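Local coordinates for protein ZYG-9 (Caenorhabditis elegans, PDB 2OF3) that plays a major part in organising microtubules and spindle poles during mitosis and meiosis in one-cell embryos, probably engaging tubulin through its TOG domains, at residues W26-Q29 against E34-S37; S37-L42 against S85-K90; S69-A74 against V107-K112; D174-K179 against E186-I191; P214-K219 against A226-L231. All blocks are in the same frame, centred on the assembly; numbering follows the deposited sequence.

The five contacts fall into two groups within an elongated, wholly helical TOG domain. Contacts 1 and 2 both use helix 33-44 and touch where W26 meets K90 and L39; contact 3 touches contact 2, where L70 meets L88. Contacts 4 and 5 form the second group, where L188 packs on A226 and V230. Contacts 1 to 3 are partly buried, 4 and 5 buried. Chemistry follows place: contact 1 is an aromatic cluster with polar ring atoms tied at its margin, contacts 2 and 3 join separate helices by leucine packing, helped by a lysine CB in contact 2 and by a valine under a glutamate in contact 3, and 4 and 5 fold a turn onto the following helix.

Contact 1 (W26-Q29 against E34-S37); sequences WNFQ and EHIS
H35 reaches from helix 33-44 to the preceding loop, where it packs against both W26 and F28. Its carbonyl H35 O sits at the edge of the indole, 3.3 Å from W26 CZ3. H35 CB is 3.6 Å from the same W26 CZ3 and also touches F28 CE2. At CG the imidazole comes under the phenyl edge: F28 CD2 is 3.4 Å from H35 CG and stands over the centre of the ring, an edge-to-face pair with planes at 69°. The edge of the imidazole in turn faces the six-membered ring of W26, offset and at 87°, with H35 CD2 4.0 Å from W26 CE3. Further out, H35 CE1 lies 4.0 Å from F28 CB, ND1 is hydrogen-bonded to T32 OG1 and NE2 weakly to K25 O. F28 has its CG between backbone N and carbonyl carbon (chi1 47°), which brings CE2 over the W26 ring. An alanine in place of H35 is likely to open a gap under the F28 edge and leave T32 OG1 without its imidazole partner. W26 NE1 is hydrogen-bonded to T93 OG1. Aromatic edges set against faces thus hold loop to helix, while the ring nitrogens turn to polar partners outside.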
# COMPACT_ATOMS: atom_id res chain seq x y z
N TRP A 26 -1.17 -13.85 -4.68
CA TRP A 26 -1.15 -13.34 -3.32
C TRP A 26 -2.33 -12.39 -3.16
O TRP A 26 -2.20 -11.14 -3.19
CB TRP A 26 0.17 -12.61 -3.15
CG TRP A 26 0.64 -12.60 -1.72
CD1 TRP A 26 0.59 -11.56 -0.87
CD2 TRP A 26 1.25 -13.68 -1.00
NE1 TRP A 26 1.16 -11.89 0.32
CE2 TRP A 26 1.56 -13.20 0.28
CE3 TRP A 26 1.60 -15.00 -1.34
CZ2 TRP A 26 2.16 -14.00 1.27
CZ3 TRP A 26 2.19 -15.81 -0.35
CH2 TRP A 26 2.50 -15.30 0.92
N ASN A 27 -3.52 -12.97 -3.03
CA ASN A 27 -4.78 -12.19 -3.09
C ASN A 27 -5.81 -12.74 -2.10
O ASN A 27 -7.01 -12.52 -2.28
CB ASN A 27 -5.32 -12.16 -4.54
CG ASN A 27 -5.76 -13.56 -5.04
OD1 ASN A 27 -5.61 -14.59 -4.35
ND2 ASN A 27 -6.29 -13.59 -6.24
N PHE A 28 -5.33 -13.43 -1.07
CA PHE A 28 -6.18 -13.96 -0.02
C PHE A 28 -6.86 -12.88 0.83
O PHE A 28 -6.42 -11.73 0.86
CB PHE A 28 -5.36 -14.87 0.91
CG PHE A 28 -4.02 -14.29 1.34
CD1 PHE A 28 -3.95 -13.27 2.34
CD2 PHE A 28 -2.83 -14.76 0.79
CE1 PHE A 28 -2.73 -12.72 2.75
CE2 PHE A 28 -1.59 -14.22 1.23
CZ PHE A 28 -1.55 -13.18 2.20
N GLN A 29 -7.90 -13.26 1.56
CA GLN A 29 -8.53 -12.38 2.51
C GLN A 29 -7.76 -12.46 3.80
O GLN A 29 -7.69 -11.50 4.55
CB GLN A 29 -9.98 -12.82 2.75
CG GLN A 29 -10.87 -12.68 1.54
CD GLN A 29 -10.95 -11.22 1.04
OE1 GLN A 29 -10.96 -10.29 1.86
NE2 GLN A 29 -10.99 -11.02 -0.29
N GLU A 34 -1.59 -22.70 2.13
CA GLU A 34 -1.09 -22.80 0.75
C GLU A 34 -0.16 -21.65 0.33
O GLU A 34 0.87 -21.85 -0.34
CB GLU A 34 -2.27 -22.86 -0.22
CG GLU A 34 -1.78 -23.40 -1.59
CD GLU A 34 -2.81 -23.35 -2.73
OE1 GLU A 34 -3.87 -22.72 -2.56
OE2 GLU A 34 -2.49 -23.90 -3.84
N HIS A 35 -0.54 -20.43 0.70
CA HIS A 35 0.26 -19.24 0.40
C HIS A 35 1.58 -19.23 1.20
O HIS A 35 2.63 -18.96 0.65
CB HIS A 35 -0.54 -17.97 0.66
CG HIS A 35 -1.69 -17.78 -0.27
ND1 HIS A 35 -2.96 -18.23 0.02
CD2 HIS A 35 -1.74 -17.27 -1.52
CE1 HIS A 35 -3.76 -17.97 -1.01
NE2 HIS A 35 -3.04 -17.39 -1.95
N ILE A 36 1.51 -19.54 2.50
CA ILE A 36 2.70 -19.58 3.34
C ILE A 36 3.67 -20.64 2.84
O ILE A 36 4.88 -20.37 2.79
CB ILE A 36 2.33 -19.80 4.86
CG1 ILE A 36 1.50 -18.62 5.39
CG2 ILE A 36 3.61 -20.02 5.75
CD1 ILE A 36 0.68 -19.03 6.68
N SER A 37 3.18 -21.83 2.49
CA SER A 37 4.12 -22.90 2.01
C SER A 37 4.76 -22.48 0.71
O SER A 37 5.94 -22.81 0.49
CB SER A 37 3.44 -24.26 1.68
OG SER A 37 2.84 -24.82 2.81

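Contact 2 (S37-L42 against S85-K90); sequences SQLQTL and SDLLLK
L39 and L42, one turn apart on helix 33-44, pack against L87 and K90 of helix 85-95. The two short helical segments run roughly antiparallel, at 141°, with axes 10.5 Å apart at their closest. L39 comes first. A first torsion of 179°, with CG anti to the backbone N, swings the isobutyl group across to helix 85-95, and CD1 does most of the touching: L39 CD1 is 3.6 Å from the carbonyl L87 O, 4.0 Å from L87 CD2 and 4.0 Å from K90 CB. The second branch, CD2, rests beside the main chain of K90. L42 follows, its side chain at about a right angle to that of L87. L42 CB approaches L87 CD2 at 3.8 Å, and L42 CD1 meets the same methyl at 4.0 Å. L87 CD1, the other branch, lies instead against the main chain of L42, 3.9 Å from L42 O, and the leucine therefore straddles backbone and side chain. K90 offers L39 the base of its chain, while its ammonium end makes a cation-pi interaction with W26; on the same helix D86 is salt-bridged to R14. The junction between these helices accordingly rests on methyl groups packed against one another and against the main chain, with the charged groups of helix 85-95 directed to other partners.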
# COMPACT_ATOMS: atom_id res chain seq x y z
N SER A 37 3.18 -21.83 2.49
CA SER A 37 4.12 -22.90 2.01
C SER A 37 4.76 -22.48 0.71
O SER A 37 5.94 -22.81 0.49
CB SER A 37 3.44 -24.26 1.68
OG SER A 37 2.84 -24.82 2.81
N GLN A 38 4.00 -21.83 -0.19
CA GLN A 38 4.59 -21.38 -1.47
C GLN A 38 5.70 -20.35 -1.18
O GLN A 38 6.79 -20.43 -1.76
CB GLN A 38 3.50 -20.75 -2.38
CG GLN A 38 4.07 -20.15 -3.67
CD GLN A 38 2.99 -19.61 -4.56
OE1 GLN A 38 2.63 -18.36 -4.51
NE2 GLN A 38 2.39 -20.52 -5.35
N LEU A 39 5.41 -19.38 -0.33
CA LEU A 39 6.43 -18.38 0.02
C LEU A 39 7.67 -18.99 0.63
O LEU A 39 8.80 -18.63 0.28
CB LEU A 39 5.86 -17.31 0.98
CG LEU A 39 6.81 -16.19 1.47
CD1 LEU A 39 7.21 -15.37 0.30
CD2 LEU A 39 6.09 -15.31 2.50
N GLN A 40 7.48 -19.94 1.55
CA GLN A 40 8.60 -20.63 2.18
C GLN A 40 9.46 -21.41 1.20
O GLN A 40 10.65 -21.39 1.31
CB GLN A 40 8.03 -21.48 3.29
CG GLN A 40 9.00 -22.31 4.03
CD GLN A 40 8.27 -23.06 5.13
OE1 GLN A 40 7.04 -23.24 5.06
NE2 GLN A 40 9.01 -23.44 6.17
N THR A 41 8.88 -22.09 0.22
CA THR A 41 9.61 -22.73 -0.88
C THR A 41 10.37 -21.72 -1.70
O THR A 41 11.54 -21.94 -2.00
CB THR A 41 8.64 -23.51 -1.80
OG1 THR A 41 8.09 -24.60 -1.05
CG2 THR A 41 9.30 -24.07 -3.06
N LEU A 42 9.73 -20.62 -2.08
CA LEU A 42 10.42 -19.61 -2.93
C LEU A 42 11.57 -18.94 -2.16
O LEU A 42 12.67 -18.73 -2.70
CB LEU A 42 9.40 -18.55 -3.40
CG LEU A 42 8.39 -19.09 -4.42
CD1 LEU A 42 7.33 -18.01 -4.69
CD2 LEU A 42 9.07 -19.53 -5.69
N SER A 85 12.86 -8.52 -3.26
CA SER A 85 11.88 -7.55 -2.77
C SER A 85 10.48 -8.11 -2.78
O SER A 85 9.72 -7.91 -1.81
CB SER A 85 11.91 -6.25 -3.56
OG SER A 85 11.40 -6.41 -4.92
N ASP A 86 10.13 -8.81 -3.85
CA ASP A 86 8.79 -9.38 -3.95
C ASP A 86 8.51 -10.38 -2.82
O ASP A 86 7.42 -10.38 -2.26
CB ASP A 86 8.59 -9.98 -5.37
CG ASP A 86 9.56 -11.14 -5.69
OD1 ASP A 86 10.80 -10.94 -5.53
OD2 ASP A 86 9.11 -12.26 -6.13
N LEU A 87 9.48 -11.19 -2.45
CA LEU A 87 9.27 -12.23 -1.42
C LEU A 87 9.32 -11.64 -0.05
O LEU A 87 8.59 -12.09 0.84
CB LEU A 87 10.34 -13.33 -1.54
CG LEU A 87 10.41 -14.04 -2.93
CD1 LEU A 87 11.62 -15.03 -3.00
CD2 LEU A 87 9.10 -14.78 -3.20
N LEU A 88 10.17 -10.63 0.13
CA LEU A 88 10.26 -9.96 1.45
C LEU A 88 9.03 -9.19 1.73
O LEU A 88 8.51 -9.26 2.85
CB LEU A 88 11.51 -9.08 1.52
CG LEU A 88 12.83 -9.85 1.49
CD1 LEU A 88 13.97 -8.83 1.47
CD2 LEU A 88 12.99 -10.91 2.62
N LEU A 89 8.48 -8.49 0.74
CA LEU A 89 7.24 -7.76 0.94
C LEU A 89 6.09 -8.70 1.21
O LEU A 89 5.25 -8.41 2.07
CB LEU A 89 6.96 -6.78 -0.23
CG LEU A 89 7.99 -5.63 -0.35
CD1 LEU A 89 7.73 -4.92 -1.68
CD2 LEU A 89 7.87 -4.61 0.80
N LYS A 90 6.05 -9.87 0.58
CA LYS A 90 5.01 -10.87 0.90
C LYS A 90 5.07 -11.38 2.36
O LYS A 90 4.04 -11.53 3.06
CB LYS A 90 5.09 -12.04 -0.08
CG LYS A 90 4.54 -11.72 -1.48
CD LYS A 90 4.77 -12.92 -2.38
CE LYS A 90 3.93 -12.84 -3.61
NZ LYS A 90 4.38 -11.68 -4.45

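Contact 3 (S69-A74 against V107-K112); sequences SLVRLA and VLELCK
Two helices of the TOG domain's HEAT-like array, 60-76 and 101-120, meet here side by side, running in nearly the same direction at 28° with segment axes 9.8 Å apart. L70 and V71 face L110 and E109 across the interface. L110 lies between the two residues of the other helix, its methyls carried over to L70 and V71. L110 CD2 meets L70 CD1 at 3.7 Å, the two leucines passing at a slant, and L110 CD1 is 4.1 Å from V71 CG2. That valine methyl also lies close to the backbone, with V71 CG2 4.0 Å from L110 CA. L70 extends the apolar layer to L88 of helix 85-95.

V71 marks the passage to the partly exposed side. Its other methyl, V71 CG1, is 3.4 Å from E109 OE2, so that the end of the glutamate chain covers the valine by crossing it at about a right angle. In E109, CG anti to the backbone N (chi1 172°) and the chain extended beyond it carry the carboxylate over from the neighbouring helix; E109 OE1 has in addition a long, weak ion pair with K106 NZ. With an alanine here, V71 would probably lose the cover of the carboxylate and K106 its weak ionic partner. Nearer the backbone, the same glutamate touches the valine through its aliphatic part, with E109 CG 4.1 Å from V71 CG2.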
# COMPACT_ATOMS: atom_id res chain seq x y z
N SER A 69 18.51 -8.63 10.92
CA SER A 69 19.42 -9.08 9.90
C SER A 69 19.05 -8.47 8.55
O SER A 69 19.95 -8.14 7.76
CB SER A 69 19.35 -10.61 9.73
OG SER A 69 19.81 -11.29 10.87
N LEU A 70 17.76 -8.40 8.25
CA LEU A 70 17.31 -7.97 6.91
C LEU A 70 17.54 -6.46 6.77
O LEU A 70 18.04 -5.98 5.72
CB LEU A 70 15.83 -8.37 6.65
CG LEU A 70 15.49 -9.85 6.37
CD1 LEU A 70 14.02 -10.10 6.37
CD2 LEU A 70 16.06 -10.30 5.02
N VAL A 71 17.18 -5.71 7.81
CA VAL A 71 17.39 -4.24 7.80
C VAL A 71 18.88 -3.88 7.63
O VAL A 71 19.22 -2.99 6.86
CB VAL A 71 16.67 -3.51 8.97
CG1 VAL A 71 17.28 -2.17 9.28
CG2 VAL A 71 15.16 -3.36 8.67
N ARG A 72 19.77 -4.65 8.27
CA ARG A 72 21.22 -4.43 8.13
C ARG A 72 21.76 -4.67 6.74
O ARG A 72 22.79 -4.05 6.38
CB ARG A 72 22.04 -5.26 9.15
CG ARG A 72 21.81 -4.83 10.59
CD ARG A 72 22.43 -5.79 11.65
NE ARG A 72 21.87 -5.52 12.99
CZ ARG A 72 22.14 -4.43 13.73
NH1 ARG A 72 22.98 -3.48 13.28
NH2 ARG A 72 21.57 -4.28 14.93
N LEU A 73 21.11 -5.54 5.94
CA LEU A 73 21.53 -5.74 4.54
C LEU A 73 21.41 -4.49 3.70
O LEU A 73 22.13 -4.34 2.75
CB LEU A 73 20.73 -6.87 3.87
CG LEU A 73 20.88 -8.23 4.51
CD1 LEU A 73 20.02 -9.22 3.69
CD2 LEU A 73 22.35 -8.66 4.51
N ALA A 74 20.51 -3.60 4.03
CA ALA A 74 20.48 -2.28 3.37
C ALA A 74 21.86 -1.59 3.33
O ALA A 74 22.14 -0.82 2.40
CB ALA A 74 19.48 -1.40 4.03
N VAL A 107 8.70 -4.23 10.96
CA VAL A 107 8.22 -4.64 9.62
C VAL A 107 8.12 -3.41 8.74
O VAL A 107 8.61 -3.41 7.63
CB VAL A 107 6.87 -5.36 9.68
CG1 VAL A 107 6.28 -5.49 8.27
CG2 VAL A 107 7.02 -6.75 10.37
N LEU A 108 7.55 -2.32 9.26
CA LEU A 108 7.36 -1.13 8.42
C LEU A 108 8.67 -0.48 8.07
O LEU A 108 8.81 0.09 7.00
CB LEU A 108 6.39 -0.13 9.08
CG LEU A 108 4.99 -0.76 9.23
CD1 LEU A 108 4.22 0.24 10.06
CD2 LEU A 108 4.30 -0.93 7.86
N GLU A 109 9.65 -0.59 8.96
CA GLU A 109 10.99 -0.09 8.68
C GLU A 109 11.61 -0.88 7.57
O GLU A 109 12.23 -0.29 6.67
CB GLU A 109 11.83 -0.22 9.94
CG GLU A 109 13.25 0.07 9.81
CD GLU A 109 13.99 -0.18 11.14
OE1 GLU A 109 13.33 -0.30 12.21
OE2 GLU A 109 15.23 -0.23 11.11
N LEU A 110 11.45 -2.20 7.59
CA LEU A 110 11.90 -3.01 6.44
C LEU A 110 11.17 -2.64 5.14
O LEU A 110 11.82 -2.51 4.09
CB LEU A 110 11.81 -4.54 6.68
CG LEU A 110 12.35 -5.42 5.55
CD1 LEU A 110 13.85 -5.09 5.23
CD2 LEU A 110 12.20 -6.89 5.91
N CYS A 111 9.85 -2.46 5.19
CA CYS A 111 9.07 -2.12 3.99
C CYS A 111 9.58 -0.80 3.42
O CYS A 111 9.76 -0.68 2.22
CB CYS A 111 7.56 -1.98 4.31
SG CYS A 111 6.78 -3.54 4.73
N LYS A 112 9.82 0.18 4.29
CA LYS A 112 10.35 1.49 3.89
C LYS A 112 11.70 1.42 3.16
O LYS A 112 11.89 2.03 2.10
CB LYS A 112 10.39 2.45 5.11
CG LYS A 112 10.93 3.87 4.86
CD LYS A 112 9.87 4.81 4.26
CE LYS A 112 10.46 6.25 4.08
NZ LYS A 112 10.76 6.83 5.45

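Contact 4 (D174-K179 against E186-I191); sequences DALKSK and ECLLVI
L176 and L188 cross at about a right angle, and both methyls of L176 abut the branched end of L188 from one side. L176 CD2 sits 3.8 Å from L188 CG, while L176 CD1 reaches L188 CD2, also at 3.8 Å. L176 CD2 has a second neighbour in C187, 4.1 Å from C187 CB, so that this one methyl lies against two successive residues of the helix. The chi1 of -57° sets CG of L176 beside the backbone N and anti to the carbonyl carbon, and both methyls are thereby directed to helix 181-198. Beside this pair A175 points its CB at the same helix and meets the sulfur, A175 CB to C187 SG being 3.5 Å. The four residues are buried and join the turn that follows helix 165-174 to helix 181-198, a helical hairpin of the kind from which HEAT-repeat domains such as TOG are built. L172 of helix 165-174 also touches C187, and V223 and A226 of helix 221-238 touch L188. On the exposed side of the turn, K177 NZ forms a salt bridge with D174 OD1 at 3.1 Å, meeting the oxygen nearly in line with its C-O bond. R184 binds the carbonyl S178 O by a hydrogen bond through NH1.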
# COMPACT_ATOMS: atom_id res chain seq x y z
N ASP A 174 -10.59 0.88 -3.90
CA ASP A 174 -11.06 -0.40 -3.38
C ASP A 174 -11.04 -0.43 -1.85
O ASP A 174 -11.93 -1.02 -1.19
CB ASP A 174 -10.20 -1.54 -3.93
CG ASP A 174 -10.99 -2.86 -3.99
OD1 ASP A 174 -12.11 -2.87 -4.61
OD2 ASP A 174 -10.52 -3.88 -3.41
N ALA A 175 -10.00 0.16 -1.29
CA ALA A 175 -9.85 0.33 0.17
C ALA A 175 -11.01 1.03 0.84
O ALA A 175 -11.20 0.88 1.99
CB ALA A 175 -8.56 1.07 0.49
N LEU A 176 -11.78 1.83 0.11
CA LEU A 176 -12.95 2.52 0.65
C LEU A 176 -14.07 1.59 1.05
O LEU A 176 -14.97 1.99 1.78
CB LEU A 176 -13.49 3.56 -0.34
CG LEU A 176 -12.50 4.62 -0.78
CD1 LEU A 176 -13.17 5.62 -1.72
CD2 LEU A 176 -11.81 5.31 0.44
N LYS A 177 -14.01 0.34 0.59
CA LYS A 177 -15.04 -0.64 0.92
C LYS A 177 -14.79 -1.18 2.29
O LYS A 177 -15.62 -1.88 2.84
CB LYS A 177 -15.11 -1.76 -0.13
CG LYS A 177 -15.73 -1.27 -1.43
CD LYS A 177 -15.57 -2.29 -2.54
CE LYS A 177 -15.97 -1.65 -3.88
NZ LYS A 177 -15.18 -2.33 -4.97
N SER A 178 -13.68 -0.80 2.89
CA SER A 178 -13.41 -1.20 4.29
C SER A 178 -14.43 -0.75 5.39
O SER A 178 -14.97 0.38 5.36
CB SER A 178 -12.03 -0.72 4.66
OG SER A 178 -11.77 -1.14 5.99
N LYS A 179 -14.64 -1.62 6.37
CA LYS A 179 -15.42 -1.28 7.58
C LYS A 179 -14.65 -0.38 8.53
O LYS A 179 -15.21 0.23 9.43
CB LYS A 179 -15.79 -2.54 8.37
CG LYS A 179 -16.69 -3.54 7.67
CD LYS A 179 -18.02 -2.94 7.31
CE LYS A 179 -18.87 -4.02 6.64
NZ LYS A 179 -18.18 -4.41 5.35
N GLU A 186 -7.90 7.55 5.63
CA GLU A 186 -6.49 7.69 5.18
C GLU A 186 -6.30 7.52 3.67
O GLU A 186 -5.47 8.20 3.06
CB GLU A 186 -5.63 6.66 5.92
CG GLU A 186 -5.39 6.98 7.43
CD GLU A 186 -4.48 8.17 7.67
OE1 GLU A 186 -3.32 8.18 7.18
OE2 GLU A 186 -4.92 9.12 8.35
N CYS A 187 -7.06 6.59 3.08
CA CYS A 187 -7.09 6.35 1.64
C CYS A 187 -7.62 7.52 0.82
O CYS A 187 -6.98 7.88 -0.18
CB CYS A 187 -7.79 5.01 1.33
SG CYS A 187 -6.70 3.66 1.93
N LEU A 188 -8.70 8.17 1.27
CA LEU A 188 -9.19 9.43 0.67
C LEU A 188 -8.16 10.52 0.69
O LEU A 188 -8.03 11.28 -0.27
CB LEU A 188 -10.48 9.93 1.37
CG LEU A 188 -11.71 9.07 1.07
CD1 LEU A 188 -12.88 9.43 2.03
CD2 LEU A 188 -12.11 9.08 -0.48
N LEU A 189 -7.44 10.65 1.80
CA LEU A 189 -6.37 11.68 1.93
C LEU A 189 -5.26 11.48 0.90
O LEU A 189 -4.72 12.45 0.39
CB LEU A 189 -5.75 11.68 3.35
CG LEU A 189 -6.73 12.15 4.44
CD1 LEU A 189 -6.05 12.01 5.77
CD2 LEU A 189 -7.24 13.62 4.25
N VAL A 190 -4.89 10.24 0.62
CA VAL A 190 -3.91 9.98 -0.46
C VAL A 190 -4.48 10.42 -1.85
O VAL A 190 -3.81 11.15 -2.61
CB VAL A 190 -3.46 8.49 -0.50
CG1 VAL A 190 -2.40 8.29 -1.64
CG2 VAL A 190 -2.82 8.08 0.86
N ILE A 191 -5.71 10.03 -2.17
CA ILE A 191 -6.38 10.51 -3.37
C ILE A 191 -6.41 12.02 -3.40
O ILE A 191 -6.10 12.61 -4.43
CB ILE A 191 -7.77 9.91 -3.51
CG1 ILE A 191 -7.68 8.37 -3.71
CG2 ILE A 191 -8.57 10.65 -4.65
CD1 ILE A 191 -9.02 7.56 -3.51

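Contact 5 (P214-K219 against A226-L231); sequences PFVGDK and AAINVL
A short 3-10 turn at 214-216, continued by the backbone bond from G217 N to P214 O, folds back on helix 221-238 and brings the CA atoms of V216 and A227 to 5.4 Å. This return of a turn onto the following helix belongs to the HEAT-like helical array of the TOG domain, and A227, with its single methyl, lies at the point of nearest approach. A227 CB rests against the peptide link of the turn, 3.6 Å from F215 C and 3.7 Å from V216 N, and it touches F215 CB as well. The phenyl ring of F215 leads away from 226-231 and packs on V223 nearer the start of the same helix and on R184 of helix 181-198; D218 OD1 lies at its edge, in the plane of the ring.

V216 carries most of the remaining contact, and its two methyls go to different partners. CG1 meets I228, with V216 CG1 3.8 Å from I228 CG1 and the two side chains at about a right angle. The other methyl, CG2, touches both A227 and L231. On the C-terminal side V257 of helix 251-264 touches both V216 and I228, so the valine touches two helices. Beyond the turn D218 leaves the apolar layer: its OD2 is salt-bridged to R184 NH2 and also accepts a hydrogen bond from D220 N. Within the layer, V216 CG2 lies 4.0 Å from A227 CB, and a turn further along the helix L231 CD1 closes on V216 CG2 at 3.7 Å.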
# COMPACT_ATOMS: atom_id res chain seq x y z
N PRO A 214 -20.39 9.47 -2.47
CA PRO A 214 -21.22 8.95 -1.38
C PRO A 214 -20.60 9.08 0.02
O PRO A 214 -21.34 9.00 1.02
CB PRO A 214 -21.35 7.46 -1.72
CG PRO A 214 -21.23 7.42 -3.21
CD PRO A 214 -20.19 8.45 -3.52
N PHE A 215 -19.27 9.24 0.11
CA PHE A 215 -18.61 9.24 1.41
C PHE A 215 -18.72 10.59 2.11
O PHE A 215 -18.32 10.70 3.27
CB PHE A 215 -17.16 8.70 1.32
CG PHE A 215 -17.10 7.21 1.00
CD1 PHE A 215 -17.27 6.26 2.02
CD2 PHE A 215 -16.96 6.76 -0.36
CE1 PHE A 215 -17.24 4.88 1.73
CE2 PHE A 215 -16.96 5.39 -0.68
CZ PHE A 215 -17.09 4.43 0.37
N VAL A 216 -19.28 11.59 1.43
CA VAL A 216 -19.63 12.84 2.07
C VAL A 216 -20.68 12.56 3.15
O VAL A 216 -20.76 13.31 4.11
CB VAL A 216 -20.07 13.96 1.03
CG1 VAL A 216 -20.47 15.28 1.74
CG2 VAL A 216 -18.91 14.25 0.03
N GLY A 217 -21.43 11.46 3.01
CA GLY A 217 -22.45 11.01 3.97
C GLY A 217 -22.02 9.90 4.92
O GLY A 217 -22.87 9.28 5.59
N ASP A 218 -20.72 9.62 5.00
CA ASP A 218 -20.21 8.58 5.88
C ASP A 218 -20.50 8.96 7.33
O ASP A 218 -20.55 10.15 7.67
CB ASP A 218 -18.69 8.46 5.66
CG ASP A 218 -18.11 7.14 6.17
OD1 ASP A 218 -17.95 6.17 5.36
OD2 ASP A 218 -17.75 7.03 7.37
N LYS A 219 -20.68 7.94 8.17
CA LYS A 219 -20.92 8.03 9.63
C LYS A 219 -19.76 8.71 10.36
O LYS A 219 -19.93 9.34 11.41
CB LYS A 219 -21.07 6.57 10.12
CG LYS A 219 -21.20 6.34 11.59
CD LYS A 219 -20.69 4.87 12.05
CE LYS A 219 -21.67 3.69 11.65
NZ LYS A 219 -21.75 2.51 12.65
N ALA A 226 -12.53 14.26 4.49
CA ALA A 226 -11.56 13.90 3.42
C ALA A 226 -12.33 13.74 2.09
O ALA A 226 -11.81 14.15 1.03
CB ALA A 226 -10.83 12.59 3.79
N ALA A 227 -13.56 13.18 2.14
CA ALA A 227 -14.36 13.00 0.91
C ALA A 227 -14.72 14.35 0.34
O ALA A 227 -14.59 14.55 -0.88
CB ALA A 227 -15.65 12.17 1.13
N ILE A 228 -15.16 15.27 1.22
CA ILE A 228 -15.42 16.65 0.83
C ILE A 228 -14.17 17.22 0.21
O ILE A 228 -14.25 17.81 -0.87
CB ILE A 228 -15.88 17.52 2.04
CG1 ILE A 228 -17.28 17.14 2.46
CG2 ILE A 228 -15.77 19.03 1.71
CD1 ILE A 228 -17.65 17.63 3.87
N ASN A 229 -13.01 17.07 0.87
CA ASN A 229 -11.80 17.67 0.31
C ASN A 229 -11.28 17.08 -1.01
O ASN A 229 -10.67 17.78 -1.80
CB ASN A 229 -10.69 17.75 1.36
CG ASN A 229 -10.95 18.80 2.42
OD1 ASN A 229 -10.40 18.73 3.52
ND2 ASN A 229 -11.74 19.76 2.11
N VAL A 230 -11.55 15.81 -1.28
CA VAL A 230 -11.31 15.23 -2.60
C VAL A 230 -12.15 15.96 -3.68
O VAL A 230 -11.61 16.37 -4.73
CB VAL A 230 -11.57 13.64 -2.61
CG1 VAL A 230 -11.62 13.07 -4.07
CG2 VAL A 230 -10.52 12.83 -1.76
N LEU A 231 -13.44 16.17 -3.44
CA LEU A 231 -14.33 16.80 -4.42
C LEU A 231 -13.99 18.25 -4.68
O LEU A 231 -14.06 18.71 -5.84
CB LEU A 231 -15.78 16.65 -3.98
CG LEU A 231 -16.30 15.23 -3.85
CD1 LEU A 231 -17.71 15.31 -3.36
CD2 LEU A 231 -16.26 14.47 -5.18